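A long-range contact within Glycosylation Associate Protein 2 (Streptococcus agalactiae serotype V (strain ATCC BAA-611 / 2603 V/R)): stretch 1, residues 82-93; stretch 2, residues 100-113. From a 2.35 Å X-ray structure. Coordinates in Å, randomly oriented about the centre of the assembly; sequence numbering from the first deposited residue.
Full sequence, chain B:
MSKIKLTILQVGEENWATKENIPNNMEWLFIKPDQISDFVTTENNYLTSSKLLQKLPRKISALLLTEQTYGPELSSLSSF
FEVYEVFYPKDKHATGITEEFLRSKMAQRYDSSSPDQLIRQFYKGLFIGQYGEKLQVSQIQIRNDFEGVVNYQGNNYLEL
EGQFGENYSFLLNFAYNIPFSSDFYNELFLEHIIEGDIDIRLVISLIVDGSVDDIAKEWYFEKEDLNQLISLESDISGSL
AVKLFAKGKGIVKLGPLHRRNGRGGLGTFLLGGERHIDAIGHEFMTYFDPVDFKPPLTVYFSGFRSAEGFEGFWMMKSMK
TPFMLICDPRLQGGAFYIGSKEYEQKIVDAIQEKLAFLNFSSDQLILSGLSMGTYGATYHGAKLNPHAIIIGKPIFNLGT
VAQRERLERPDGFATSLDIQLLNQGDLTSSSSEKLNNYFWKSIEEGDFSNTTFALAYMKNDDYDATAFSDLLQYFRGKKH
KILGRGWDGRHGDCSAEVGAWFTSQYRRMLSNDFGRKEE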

ATOM      1  N   GLU B  82      -4.410 -19.045   2.385  1.00 37.28           N
ATOM      2  CA  GLU B  82      -3.566 -17.985   2.912  1.00 36.04           C
ATOM      3  C   GLU B  82      -4.401 -17.021   3.741  1.00 32.74           C
ATOM      4  O   GLU B  82      -5.629 -17.024   3.689  1.00 33.36           O
ATOM      5  N   VAL B  83      -3.713 -16.150   4.477  1.00 30.98           N
ATOM      6  CA  VAL B  83      -4.418 -15.099   5.194  1.00 36.27           C
ATOM      7  C   VAL B  83      -5.275 -14.258   4.230  1.00 32.94           C
ATOM      8  O   VAL B  83      -4.981 -14.136   3.030  1.00 32.48           O
ATOM      9  N   TYR B  84      -6.360 -13.693   4.771  1.00 32.04           N
ATOM     10  CA  TYR B  84      -7.317 -12.852   4.039  1.00 32.96           C
ATOM     11  C   TYR B  84      -8.073 -13.588   2.943  1.00 31.88           C
ATOM     12  O   TYR B  84      -8.915 -12.973   2.276  1.00 31.94           O
ATOM     13  N   GLU B  85      -7.806 -14.886   2.754  1.00 27.08           N
ATOM     14  CA  GLU B  85      -8.560 -15.684   1.794  1.00 27.70           C
ATOM     15  C   GLU B  85      -9.771 -16.353   2.417  1.00 28.11           C
ATOM     16  O   GLU B  85     -10.490 -17.078   1.729  1.00 28.65           O
ATOM     17  N   VAL B  86     -10.014 -16.140   3.703  1.00 31.24           N
ATOM     18  CA  VAL B  86     -11.082 -16.825   4.413  1.00 28.96           C
ATOM     19  C   VAL B  86     -12.173 -15.814   4.721  1.00 31.43           C
ATOM     20  O   VAL B  86     -11.888 -14.658   5.074  1.00 27.83           O
ATOM     21  N   PHE B  87     -13.428 -16.246   4.582  1.00 29.75           N
ATOM     22  CA  PHE B  87     -14.559 -15.345   4.734  1.00 29.87           C
ATOM     23  C   PHE B  87     -15.602 -15.943   5.662  1.00 31.22           C
ATOM     24  O   PHE B  87     -15.908 -17.137   5.589  1.00 33.76           O
ATOM     25  N   TYR B  88     -16.176 -15.092   6.513  1.00 33.42           N
ATOM     26  CA  TYR B  88     -16.978 -15.552   7.630  1.00 34.91           C
ATOM     27  C   TYR B  88     -17.974 -14.449   7.966  1.00 30.56           C
ATOM     28  O   TYR B  88     -17.627 -13.268   7.839  1.00 31.80           O
ATOM     29  N   PRO B  89     -19.202 -14.785   8.353  1.00 32.25           N
ATOM     30  CA  PRO B  89     -20.226 -13.743   8.505  1.00 37.16           C
ATOM     31  C   PRO B  89     -19.848 -12.736   9.580  1.00 39.07           C
ATOM     32  O   PRO B  89     -19.343 -13.094  10.650  1.00 36.19           O
ATOM     33  N   LYS B  90     -20.065 -11.457   9.258  1.00 37.15           N
ATOM     34  CA  LYS B  90     -19.826 -10.398  10.229  1.00 41.74           C
ATOM     35  C   LYS B  90     -20.748 -10.555  11.437  1.00 40.94           C
ATOM     36  O   LYS B  90     -20.352 -10.250  12.564  1.00 40.80           O
ATOM     37  N   ASP B  91     -21.959 -11.068  11.226  1.00 41.24           N
ATOM     38  CA  ASP B  91     -22.993 -11.137  12.252  1.00 46.57           C
ATOM     39  C   ASP B  91     -22.898 -12.377  13.132  1.00 47.18           C
ATOM     40  O   ASP B  91     -23.812 -12.626  13.919  1.00 51.71           O
ATOM     41  N   LYS B  92     -21.850 -13.179  13.000  1.00 45.37           N
ATOM     42  CA  LYS B  92     -21.697 -14.387  13.791  1.00 43.14           C
ATOM     43  C   LYS B  92     -20.560 -14.211  14.786  1.00 45.58           C
ATOM     44  O   LYS B  92     -19.549 -13.567  14.483  1.00 44.36           O
ATOM     45  N   HIS B  93     -20.735 -14.773  15.983  1.00 51.00           N
ATOM     46  CA  HIS B  93     -19.704 -14.748  17.016  1.00 48.92           C
ATOM     47  C   HIS B  93     -18.994 -16.094  17.055  1.00 44.88           C
ATOM     48  O   HIS B  93     -19.610 -17.118  17.369  1.00 43.85           O
ATOM     49  N   GLU B 100     -10.069 -19.705  16.416  1.00 40.48           N
ATOM     50  CA  GLU B 100      -8.623 -19.807  16.224  1.00 42.75           C
ATOM     51  C   GLU B 100      -8.288 -19.830  14.747  1.00 39.35           C
ATOM     52  O   GLU B 100      -7.342 -19.171  14.297  1.00 38.61           O
ATOM     53  N   PHE B 101      -9.053 -20.602  13.986  1.00 37.03           N
ATOM     54  CA  PHE B 101      -8.867 -20.660  12.546  1.00 35.83           C
ATOM     55  C   PHE B 101      -9.030 -19.278  11.916  1.00 36.13           C
ATOM     56  O   PHE B 101      -8.129 -18.793  11.220  1.00 34.75           O
ATOM     57  N   LEU B 102     -10.164 -18.611  12.176  1.00 36.36           N
ATOM     58  CA  LEU B 102     -10.388 -17.280  11.604  1.00 36.67           C
ATOM     59  C   LEU B 102      -9.233 -16.342  11.925  1.00 38.32           C
ATOM     60  O   LEU B 102      -8.771 -15.580  11.064  1.00 37.26           O
ATOM     61  N   ARG B 103      -8.737 -16.404  13.158  1.00 37.53           N
ATOM     62  CA  ARG B 103      -7.695 -15.478  13.567  1.00 37.92           C
ATOM     63  C   ARG B 103      -6.389 -15.786  12.856  1.00 37.40           C
ATOM     64  O   ARG B 103      -5.703 -14.875  12.375  1.00 38.53           O
ATOM     65  N   SER B 104      -6.029 -17.062  12.759  1.00 36.12           N
ATOM     66  CA  SER B 104      -4.775 -17.379  12.096  1.00 37.27           C
ATOM     67  C   SER B 104      -4.825 -17.033  10.616  1.00 36.88           C
ATOM     68  O   SER B 104      -3.772 -16.828  10.002  1.00 35.24           O
ATOM     69  N   LYS B 105      -6.018 -16.950  10.031  1.00 34.65           N
ATOM     70  CA  LYS B 105      -6.149 -16.649   8.615  1.00 34.20           C
ATOM     71  C   LYS B 105      -6.627 -15.226   8.361  1.00 36.64           C
ATOM     72  O   LYS B 105      -6.984 -14.901   7.219  1.00 35.53           O
ATOM     73  N   MET B 106      -6.629 -14.377   9.391  1.00 32.18           N
ATOM     74  CA  MET B 106      -7.162 -13.017   9.312  1.00 38.53           C
ATOM     75  C   MET B 106      -8.471 -12.979   8.530  1.00 34.59           C
ATOM     76  O   MET B 106      -8.642 -12.170   7.625  1.00 34.46           O
ATOM     77  N   ALA B 107      -9.389 -13.886   8.871  1.00 32.39           N
ATOM     78  CA  ALA B 107     -10.609 -14.034   8.095  1.00 33.88           C
ATOM     79  C   ALA B 107     -11.295 -12.687   7.908  1.00 36.44           C
ATOM     80  O   ALA B 107     -11.421 -11.907   8.853  1.00 36.20           O
ATOM     81  N   GLN B 108     -11.708 -12.415   6.674  1.00 30.77           N
ATOM     82  CA  GLN B 108     -12.493 -11.227   6.365  1.00 34.55           C
ATOM     83  C   GLN B 108     -13.954 -11.478   6.705  1.00 36.49           C
ATOM     84  O   GLN B 108     -14.484 -12.574   6.492  1.00 37.52           O
ATOM     85  N   ARG B 109     -14.605 -10.461   7.242  1.00 37.77           N
ATOM     86  CA  ARG B 109     -15.997 -10.567   7.639  1.00 36.76           C
ATOM     87  C   ARG B 109     -16.862  -9.942   6.555  1.00 39.58           C
ATOM     88  O   ARG B 109     -16.577  -8.835   6.093  1.00 44.69           O
ATOM     89  N   TYR B 110     -17.899 -10.662   6.135  1.00 38.27           N
ATOM     90  CA  TYR B 110     -18.774 -10.216   5.063  1.00 36.31           C
ATOM     91  C   TYR B 110     -20.188 -10.087   5.603  1.00 38.25           C
ATOM     92  O   TYR B 110     -20.524 -10.639   6.658  1.00 36.96           O
ATOM     93  N   ASP B 111     -21.017  -9.372   4.844  1.00 38.33           N
ATOM     94  CA  ASP B 111     -22.398  -9.085   5.226  1.00 33.84           C
ATOM     95  C   ASP B 111     -23.280 -10.226   4.741  1.00 34.75           C
ATOM     96  O   ASP B 111     -23.609 -10.316   3.553  1.00 36.87           O
ATOM     97  N   SER B 112     -23.709 -11.081   5.671  1.00 33.53           N
ATOM     98  CA  SER B 112     -24.508 -12.227   5.268  1.00 35.40           C
ATOM     99  C   SER B 112     -25.872 -11.816   4.745  1.00 35.95           C
ATOM    100  O   SER B 112     -26.618 -12.667   4.259  1.00 35.06           O
ATOM    101  N   SER B 113     -26.225 -10.543   4.847  1.00 38.02           N
ATOM    102  CA  SER B 113     -27.459 -10.094   4.231  1.00 37.37           C
ATOM    103  C   SER B 113     -27.324  -9.934   2.719  1.00 37.39           C
ATOM    104  O   SER B 113     -28.334  -9.983   2.009  1.00 36.44           O
TER

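The most unusual feature of this contact is the way the side chain of Arg109 folds over toward the neighbouring strand and the turn after it. Its rotamer begins m, m, t, and the bend brings the guanidinium to the edge of the Tyr88 ring, whose CD2 lies over one face of the guanidinium, 3.6 Å from Arg109 NH1. From there Arg109 NH1 donates to two backbone carbonyls of the type I turn that begins at the last strand residue, Pro89: Lys92 O at 3.0 Å and, through a weak bond, Pro89 O, also at 3.0 Å. An arginine suits this place because a long aliphatic stem can run beside the sheet, Arg109 CB lying 3.9 Å from Lys90 CB, while the planar cation serves the turn and meets the edge of an aromatic ring.

The framework is a short parallel pairing of residues 86-89 with 108-110. Gln108 N donates to Val86 O (2.8 Å), Tyr88 N to Gln108 O (3.0 Å), Tyr110 N to Tyr88 O (3.1 Å) and Lys90 N to Tyr110 O (2.8 Å). The alternation of the strands sends Phe87 and Gln108 to one face of the sheet, Tyr88 and Arg109 to the other.

On the latter face, Tyr88 (chi1 t) is buried against Leu102 from the last turn of the helix. Leu102, in the m,t rotamer, places CD1 3.4 Å from the centroid of the Tyr88 ring and almost on its normal, a close CH-pi contact. A branched aliphatic tip fills the ring face well, while Tyr88 OH is hydrogen-bonded elsewhere in the structure. Val86 (t) continues the apolar patch: its CG1 lies 3.9 Å from Ala107 CB, 4.2 Å from Leu102 CD2 and 4.1 Å from Phe101 CE2, at the edge of the Phe101 ring. Val86 CG2 reaches Lys105 CB at 3.6 Å, using the aliphatic part of that lysine.

On the opposite face, Phe87 (m) brings CE2 to 3.6 Å from Gln108 CB. Gln108 combines apolar packing with polarity: its methylene carbons lie beside aromatic rings, with CG at the edge of Tyr84, while Gln108 NE2 donates to Tyr84 O at 3.0 Å. Nearby, Tyr84 (m) receives Met106 CB over one ring face, 3.9 Å from the centroid. Met106 points toward the other stretch, and its m,m,m side chain places CG, through chi1, 4.2 Å from Val83 CG1. Tyr84 N donates to Lys105 O at 2.8 Å, fixing this end of the contact.

At the other end, Tyr110 takes the p rotamer, and its ring comes nearer to the first stretch than its CB direction suggests. Pro89 CA sits over one face, 4.0 Å from the Tyr110 ring centroid, and Pro89 CG is 3.7 Å from Tyr110 CZ; a rigid, apolar proline offers a compact surface to the ring. Beyond it, Asp91 and Ser112, both p, are joined by water. Water 1 donates to Asp91 OD1 (2.5 Å) and hydrogen-bonds Ser112 OG (2.9 Å), whereas water 2 accepts from Asp91 N (3.1 Å) and Ser112 N (2.9 Å). Small polar side chains suit this solvated margin.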

ATOM      1  CB  GLU B  82      -2.884 -17.221   1.769  1.00 34.22           C
ATOM      2  CG  GLU B  82      -1.977 -18.074   0.919  1.00 36.64           C
ATOM      3  CD  GLU B  82      -0.763 -18.543   1.699  1.00 46.71           C
ATOM      4  OE1 GLU B  82       0.025 -17.673   2.154  1.00 46.92           O
ATOM      5  OE2 GLU B  82      -0.608 -19.774   1.872  1.00 50.70           O
ATOM      6  CB  VAL B  83      -3.414 -14.226   5.965  1.00 37.91           C
ATOM      7  CG1 VAL B  83      -2.834 -15.024   7.152  1.00 33.83           C
ATOM      8  CG2 VAL B  83      -2.305 -13.725   5.027  1.00 31.73           C
ATOM      9  CB  TYR B  84      -6.629 -11.627   3.423  1.00 30.36           C
ATOM     10  CG  TYR B  84      -5.911 -10.819   4.459  1.00 32.23           C
ATOM     11  CD1 TYR B  84      -6.622 -10.174   5.464  1.00 32.93           C
ATOM     12  CD2 TYR B  84      -4.527 -10.718   4.457  1.00 29.49           C
ATOM     13  CE1 TYR B  84      -5.975  -9.428   6.434  1.00 32.20           C
ATOM     14  CE2 TYR B  84      -3.875  -9.983   5.420  1.00 33.61           C
ATOM     15  CZ  TYR B  84      -4.608  -9.347   6.421  1.00 33.35           C
ATOM     16  OH  TYR B  84      -3.968  -8.613   7.400  1.00 35.22           O
ATOM     17  CB  GLU B  85      -7.667 -16.746   1.145  1.00 30.56           C
ATOM     18  CG  GLU B  85      -6.631 -16.155   0.197  1.00 32.52           C
ATOM     19  CD  GLU B  85      -5.852 -17.219  -0.578  1.00 35.16           C
ATOM     20  OE1 GLU B  85      -6.000 -18.430  -0.281  1.00 34.47           O
ATOM     21  OE2 GLU B  85      -5.070 -16.827  -1.471  1.00 33.56           O
ATOM     22  CB  VAL B  86     -10.546 -17.499   5.694  1.00 30.96           C
ATOM     23  CG1 VAL B  86     -11.674 -18.201   6.464  1.00 26.87           C
ATOM     24  CG2 VAL B  86      -9.453 -18.486   5.310  1.00 28.89           C
ATOM     25  CB  PHE B  87     -15.152 -15.021   3.352  1.00 29.20           C
ATOM     26  CG  PHE B  87     -14.215 -14.240   2.500  1.00 29.38           C
ATOM     27  CD1 PHE B  87     -13.201 -14.883   1.793  1.00 30.07           C
ATOM     28  CD2 PHE B  87     -14.308 -12.854   2.433  1.00 29.80           C
ATOM     29  CE1 PHE B  87     -12.294 -14.162   1.020  1.00 30.26           C
ATOM     30  CE2 PHE B  87     -13.415 -12.127   1.655  1.00 32.73           C
ATOM     31  CZ  PHE B  87     -12.402 -12.784   0.944  1.00 33.04           C
ATOM     32  CB  TYR B  88     -16.067 -15.869   8.825  1.00 33.80           C
ATOM     33  CG  TYR B  88     -16.757 -16.363  10.082  1.00 34.31           C
ATOM     34  CD1 TYR B  88     -16.977 -17.722  10.284  1.00 34.72           C
ATOM     35  CD2 TYR B  88     -17.153 -15.475  11.085  1.00 35.69           C
ATOM     36  CE1 TYR B  88     -17.605 -18.189  11.436  1.00 37.02           C
ATOM     37  CE2 TYR B  88     -17.782 -15.936  12.251  1.00 39.73           C
ATOM     38  CZ  TYR B  88     -17.996 -17.295  12.417  1.00 38.13           C
ATOM     39  OH  TYR B  88     -18.609 -17.779  13.547  1.00 41.36           O
ATOM     40  CB  PRO B  89     -21.484 -14.533   8.887  1.00 35.94           C
ATOM     41  CG  PRO B  89     -21.218 -15.908   8.399  1.00 34.09           C
ATOM     42  CD  PRO B  89     -19.758 -16.125   8.611  1.00 33.21           C
ATOM     43  CB  LYS B  90     -19.994  -9.023   9.563  1.00 43.40           C
ATOM     44  CG  LYS B  90     -20.006  -7.852  10.548  1.00 59.24           C
ATOM     45  CD  LYS B  90     -19.857  -6.484   9.867  1.00 71.60           C
ATOM     46  CE  LYS B  90     -18.434  -5.913  10.008  1.00 90.57           C
ATOM     47  NZ  LYS B  90     -18.073  -5.533  11.413  1.00 88.49           N
ATOM     48  CB  ASP B  91     -24.390 -11.065  11.603  1.00 43.62           C
ATOM     49  CG  ASP B  91     -24.779 -12.354  10.847  1.00 52.97           C
ATOM     50  OD1 ASP B  91     -23.937 -13.271  10.713  1.00 53.40           O
ATOM     51  OD2 ASP B  91     -25.941 -12.453  10.372  1.00 52.13           O
ATOM     52  CB  LYS B  92     -21.434 -15.594  12.893  1.00 41.71           C
ATOM     53  CG  LYS B  92     -22.625 -16.027  12.055  1.00 45.42           C
ATOM     54  CD  LYS B  92     -23.821 -16.415  12.928  1.00 48.63           C
ATOM     55  CE  LYS B  92     -25.058 -16.723  12.081  1.00 51.92           C
ATOM     56  NZ  LYS B  92     -26.335 -16.752  12.857  1.00 57.47           N
ATOM     57  CB  HIS B  93     -20.273 -14.428  18.394  1.00 50.31           C
ATOM     58  CG  HIS B  93     -19.209 -14.287  19.440  1.00 56.96           C
ATOM     59  ND1 HIS B  93     -18.447 -13.142  19.577  1.00 57.85           N
ATOM     60  CD2 HIS B  93     -18.739 -15.164  20.361  1.00 54.16           C
ATOM     61  CE1 HIS B  93     -17.569 -13.315  20.551  1.00 63.69           C
ATOM     62  NE2 HIS B  93     -17.726 -14.532  21.044  1.00 58.33           N
ATOM     63  CB  GLU B 100      -8.063 -21.070  16.879  1.00 43.89           C
ATOM     64  CG  GLU B 100      -8.211 -21.180  18.385  1.00 50.34           C
ATOM     65  CD  GLU B 100      -7.741 -22.542  18.910  1.00 55.38           C
ATOM     66  OE1 GLU B 100      -8.354 -23.054  19.882  1.00 56.12           O
ATOM     67  OE2 GLU B 100      -6.763 -23.090  18.344  1.00 54.42           O
ATOM     68  CB  PHE B 101      -9.855 -21.662  11.960  1.00 32.72           C
ATOM     69  CG  PHE B 101      -9.604 -21.976  10.529  1.00 35.10           C
ATOM     70  CD1 PHE B 101      -8.659 -22.916  10.175  1.00 34.04           C
ATOM     71  CD2 PHE B 101     -10.304 -21.319   9.531  1.00 33.73           C
ATOM     72  CE1 PHE B 101      -8.417 -23.215   8.862  1.00 33.50           C
ATOM     73  CE2 PHE B 101     -10.063 -21.602   8.205  1.00 32.22           C
ATOM     74  CZ  PHE B 101      -9.118 -22.552   7.870  1.00 36.91           C
ATOM     75  CB  LEU B 102     -11.703 -16.695  12.121  1.00 32.46           C
ATOM     76  CG  LEU B 102     -12.970 -17.506  11.828  1.00 38.31           C
ATOM     77  CD1 LEU B 102     -14.184 -16.856  12.444  1.00 37.45           C
ATOM     78  CD2 LEU B 102     -13.187 -17.724  10.324  1.00 31.63           C
ATOM     79  CB  ARG B 103      -7.531 -15.535  15.083  1.00 42.83           C
ATOM     80  CG  ARG B 103      -6.482 -14.629  15.629  1.00 40.90           C
ATOM     81  CD  ARG B 103      -6.452 -14.733  17.153  1.00 47.76           C
ATOM     82  NE  ARG B 103      -5.238 -14.128  17.683  1.00 46.45           N
ATOM     83  CZ  ARG B 103      -5.095 -12.818  17.858  1.00 51.17           C
ATOM     84  NH1 ARG B 103      -6.096 -11.996  17.552  1.00 46.42           N
ATOM     85  NH2 ARG B 103      -3.951 -12.329  18.328  1.00 48.40           N
ATOM     86  CB  SER B 104      -4.422 -18.854  12.281  1.00 35.60           C
ATOM     87  OG  SER B 104      -5.192 -19.660  11.418  1.00 40.19           O
ATOM     88  CB  LYS B 105      -7.097 -17.645   7.950  1.00 34.91           C
ATOM     89  CG  LYS B 105      -6.658 -19.088   8.072  1.00 34.76           C
ATOM     90  CD  LYS B 105      -5.276 -19.287   7.485  1.00 34.79           C
ATOM     91  CE  LYS B 105      -5.002 -20.754   7.226  1.00 34.48           C
ATOM     92  NZ  LYS B 105      -3.628 -20.949   6.715  1.00 35.66           N
ATOM     93  CB  MET B 106      -6.151 -12.051   8.685  1.00 32.19           C
ATOM     94  CG  MET B 106      -4.781 -12.075   9.353  1.00 38.42           C
ATOM     95  SD  MET B 106      -4.848 -11.541  11.086  1.00 41.76           S
ATOM     96  CE  MET B 106      -4.848  -9.762  10.893  1.00 37.13           C
ATOM     97  CB  ALA B 107     -11.561 -15.008   8.777  1.00 29.14           C
ATOM     98  CB  GLN B 108     -12.355 -10.847   4.880  1.00 33.99           C
ATOM     99  CG  GLN B 108     -10.905 -10.726   4.379  1.00 31.79           C
ATOM    100  CD  GLN B 108     -10.766  -9.767   3.202  1.00 35.71           C
ATOM    101  OE1 GLN B 108     -11.387  -8.709   3.190  1.00 38.37           O
ATOM    102  NE2 GLN B 108      -9.947 -10.135   2.206  1.00 32.77           N
ATOM    103  CB  ARG B 109     -16.223  -9.882   8.986  1.00 39.65           C
ATOM    104  CG  ARG B 109     -15.368 -10.461  10.103  1.00 37.67           C
ATOM    105  CD  ARG B 109     -15.830 -11.865  10.475  1.00 42.68           C
ATOM    106  NE  ARG B 109     -15.329 -12.278  11.787  1.00 51.36           N
ATOM    107  CZ  ARG B 109     -16.092 -12.455  12.867  1.00 45.34           C
ATOM    108  NH1 ARG B 109     -17.404 -12.270  12.809  1.00 40.28           N
ATOM    109  NH2 ARG B 109     -15.538 -12.841  14.010  1.00 58.39           N
ATOM    110  CB  TYR B 110     -18.755 -11.190   3.879  1.00 29.77           C
ATOM    111  CG  TYR B 110     -19.367 -12.533   4.214  1.00 33.40           C
ATOM    112  CD1 TYR B 110     -18.603 -13.568   4.762  1.00 29.94           C
ATOM    113  CD2 TYR B 110     -20.714 -12.765   3.996  1.00 32.72           C
ATOM    114  CE1 TYR B 110     -19.183 -14.809   5.056  1.00 28.79           C
ATOM    115  CE2 TYR B 110     -21.294 -13.972   4.299  1.00 32.84           C
ATOM    116  CZ  TYR B 110     -20.526 -14.996   4.830  1.00 30.45           C
ATOM    117  OH  TYR B 110     -21.158 -16.190   5.112  1.00 33.15           O
ATOM    118  CB  ASP B 111     -22.850  -7.749   4.653  1.00 36.84           C
ATOM    119  CG  ASP B 111     -24.313  -7.464   4.928  1.00 41.60           C
ATOM    120  OD1 ASP B 111     -24.953  -8.241   5.682  1.00 39.01           O
ATOM    121  OD2 ASP B 111     -24.821  -6.457   4.385  1.00 42.99           O
ATOM    122  CB  SER B 112     -24.665 -13.209   6.430  1.00 34.33           C
ATOM    123  OG  SER B 112     -25.447 -12.639   7.455  1.00 37.88           O
ATOM    124  CB  SER B 113     -27.900  -8.783   4.888  1.00 41.87           C
ATOM    125  OG  SER B 113     -28.853  -8.113   4.093  1.00 44.07           O
TER
HETATM  126  O   HOH W   1     -25.257 -14.907   9.282  1.00 43.69           O
HETATM  127  O   HOH W   2     -23.378 -10.921   8.506  1.00 43.76           O